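SusD homolog (PDB 3IHV) probably binds glycans at the outer membrane of a gut Bacteroides, as a SusD-family protein thought to serve sugar uptake. Local coordinates at residues D241-W246 with R321-A326. Numbering follows the deposited sequence.
Sequences DYEQLW and RDLSIA. With EDO (1,2-ethanediol), chain O.
Leu323, near the C-terminal end of helix 320-324 in the SusD-family part of a largely helical chain, sets its two methyls against Tyr242 and Glu243 where the chain enters helix 242-250, a small apolar helix-to-helix contact burying 210 Å². Leu323 CD1 lies 3.8 Å from Tyr242 CD2, at the ring's edge and near its plane. Leu323 CD2 meets the aliphatic stem of Glu243, 3.8 Å from Glu243 CB; that side chain, with CG anti to its own nitrogen (chi1 -179°) and extended beyond, crosses the leucine at about a right angle. Beside this apolar patch a water links the two helices, donating to Tyr242 OH (3.1 Å) and to Ser324 OG (2.8 Å), while the hydroxyls also bond to Glu462 O and Arg320 O respectively. Away from the interface, Gln244 holds a 1,2-ethanediol, probably from the crystallisation liquor, accepting from O1 at OE1 (2.7 Å) and donating from NE2 to O2 (3.1 Å). A leucine in place of Gln244 would probably leave both diol hydroxyls without these partners and cost Asn248 OD1 its bond from NE2. Helix 373-376 also borders the contact, Tyr376 touching Glu243 and Leu323, and past Ser324 the chain enters strand 325-330, the middle strand of a three-stranded antiparallel sheet.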
loop_
_atom_site.group_PDB
_atom_site.type_symbol
_atom_site.label_atom_id
_atom_site.label_comp_id
_atom_site.label_asym_id
_atom_site.label_seq_id
_atom_site.Cartn_x
_atom_site.Cartn_y
_atom_site.Cartn_z
ATOM N N ASP A 241 9.784 17.749 -5.931
ATOM C CA ASP A 241 9.066 17.386 -7.139
ATOM C C ASP A 241 8.320 16.060 -7.016
ATOM O O ASP A 241 8.921 15.021 -6.794
ATOM C CB ASP A 241 10.032 17.308 -8.298
ATOM C CG ASP A 241 10.696 18.621 -8.576
ATOM O OD1 ASP A 241 10.006 19.659 -8.593
ATOM O OD2 ASP A 241 11.922 18.607 -8.815
ATOM N N TYR A 242 7.009 16.103 -7.176
ATOM C CA TYR A 242 6.188 14.877 -7.087
ATOM C C TYR A 242 6.694 13.798 -8.014
ATOM O O TYR A 242 6.697 12.626 -7.641
ATOM C CB TYR A 242 4.750 15.190 -7.434
ATOM C CG TYR A 242 3.775 14.118 -7.084
ATOM C CD1 TYR A 242 3.408 13.880 -5.748
ATOM C CD2 TYR A 242 3.139 13.393 -8.069
ATOM C CE1 TYR A 242 2.470 12.916 -5.434
ATOM C CE2 TYR A 242 2.209 12.456 -7.764
ATOM C CZ TYR A 242 1.874 12.206 -6.456
ATOM O OH TYR A 242 0.949 11.222 -6.213
ATOM N N GLU A 243 7.104 14.205 -9.211
ATOM C CA GLU A 243 7.614 13.264 -10.212
ATOM C C GLU A 243 8.828 12.478 -9.706
ATOM O O GLU A 243 9.016 11.330 -10.058
ATOM C CB GLU A 243 7.915 13.987 -11.537
ATOM C CG GLU A 243 8.437 13.045 -12.637
ATOM C CD GLU A 243 8.582 13.696 -14.004
ATOM O OE1 GLU A 243 8.084 14.811 -14.199
ATOM O OE2 GLU A 243 9.238 13.082 -14.865
ATOM N N GLN A 244 9.648 13.114 -8.870
ATOM C CA GLN A 244 10.835 12.471 -8.333
ATOM C C GLN A 244 10.510 11.213 -7.560
ATOM O O GLN A 244 11.320 10.288 -7.505
ATOM C CB GLN A 244 11.656 13.462 -7.474
ATOM C CG GLN A 244 13.075 12.981 -7.195
ATOM C CD GLN A 244 13.927 12.901 -8.465
ATOM O OE1 GLN A 244 13.956 13.835 -9.245
ATOM N NE2 GLN A 244 14.638 11.796 -8.648
ATOM N N LEU A 245 9.364 11.171 -6.873
ATOM C CA LEU A 245 8.998 9.949 -6.213
ATOM C C LEU A 245 8.939 8.744 -7.162
ATOM O O LEU A 245 9.322 7.619 -6.776
ATOM C CB LEU A 245 7.605 10.080 -5.562
ATOM C CG LEU A 245 7.464 10.998 -4.352
ATOM C CD1 LEU A 245 6.026 11.377 -4.110
ATOM C CD2 LEU A 245 8.119 10.347 -3.103
ATOM N N TRP A 246 8.464 8.972 -8.382
ATOM C CA TRP A 246 8.234 7.891 -9.355
ATOM C C TRP A 246 9.550 7.563 -10.052
ATOM O O TRP A 246 9.878 6.376 -10.276
ATOM C CB TRP A 246 7.000 8.242 -10.281
ATOM C CG TRP A 246 5.928 8.715 -9.355
ATOM C CD1 TRP A 246 5.455 9.976 -9.214
ATOM C CD2 TRP A 246 5.380 7.967 -8.271
ATOM N NE1 TRP A 246 4.625 10.051 -8.139
ATOM C CE2 TRP A 246 4.556 8.827 -7.546
ATOM C CE3 TRP A 246 5.467 6.631 -7.880
ATOM C CZ2 TRP A 246 3.844 8.402 -6.431
ATOM C CZ3 TRP A 246 4.763 6.229 -6.764
ATOM C CH2 TRP A 246 3.987 7.100 -6.063
ATOM N N ARG A 321 -2.070 15.108 -11.156
ATOM C CA ARG A 321 -3.057 14.422 -12.006
ATOM C C ARG A 321 -2.395 13.718 -13.198
ATOM O O ARG A 321 -2.525 12.520 -13.339
ATOM C CB ARG A 321 -4.145 15.378 -12.448
ATOM C CG ARG A 321 -5.268 14.727 -13.337
ATOM C CD ARG A 321 -6.372 15.732 -13.769
ATOM N NE ARG A 321 -5.698 16.833 -14.436
ATOM C CZ ARG A 321 -5.414 18.018 -13.902
ATOM N NH1 ARG A 321 -5.804 18.360 -12.660
ATOM N NH2 ARG A 321 -4.715 18.870 -14.618
ATOM N N ASP A 322 -1.667 14.459 -14.002
ATOM C CA ASP A 322 -0.955 13.875 -15.143
ATOM C C ASP A 322 0.203 12.947 -14.757
ATOM O O ASP A 322 0.607 12.103 -15.567
ATOM C CB ASP A 322 -0.453 14.970 -16.079
ATOM C CG ASP A 322 -1.583 15.740 -16.702
ATOM O OD1 ASP A 322 -2.645 15.142 -16.976
ATOM O OD2 ASP A 322 -1.421 16.946 -16.917
ATOM N N LEU A 323 0.767 13.127 -13.560
ATOM C CA LEU A 323 1.814 12.251 -13.072
ATOM C C LEU A 323 1.266 10.957 -12.531
ATOM O O LEU A 323 2.017 9.984 -12.459
ATOM C CB LEU A 323 2.658 12.931 -12.000
ATOM C CG LEU A 323 3.548 14.030 -12.534
ATOM C CD1 LEU A 323 4.146 14.898 -11.404
ATOM C CD2 LEU A 323 4.697 13.411 -13.378
ATOM N N SER A 324 -0.033 10.942 -12.196
ATOM C CA SER A 324 -0.690 9.791 -11.607
ATOM C C SER A 324 -1.493 8.897 -12.547
ATOM O O SER A 324 -1.561 7.666 -12.342
ATOM C CB SER A 324 -1.635 10.284 -10.497
ATOM O OG SER A 324 -0.909 10.932 -9.457
ATOM N N ILE A 325 -2.030 9.500 -13.612
ATOM C CA ILE A 325 -2.962 8.829 -14.535
ATOM C C ILE A 325 -2.473 8.939 -15.972
ATOM O O ILE A 325 -2.138 10.041 -16.426
ATOM C CB ILE A 325 -4.371 9.441 -14.448
ATOM C CG1 ILE A 325 -4.925 9.367 -13.023
ATOM C CG2 ILE A 325 -5.356 8.767 -15.415
ATOM C CD1 ILE A 325 -6.285 10.089 -12.799
ATOM N N ALA A 326 -2.412 7.786 -16.651
ATOM C CA ALA A 326 -1.963 7.683 -18.017
ATOM C C ALA A 326 -3.151 7.553 -18.952
ATOM O O ALA A 326 -3.894 6.587 -18.874
ATOM C CB ALA A 326 -1.044 6.459 -18.228
HETATM C C1 EDO O . 17.025 14.447 -10.043
HETATM O O1 EDO O . 15.870 15.009 -10.680
HETATM C C2 EDO O . 17.561 13.297 -10.875
HETATM O O2 EDO O . 16.611 12.218 -10.967
HETATM O O HOH W 1 -1.972 10.569 -6.895
#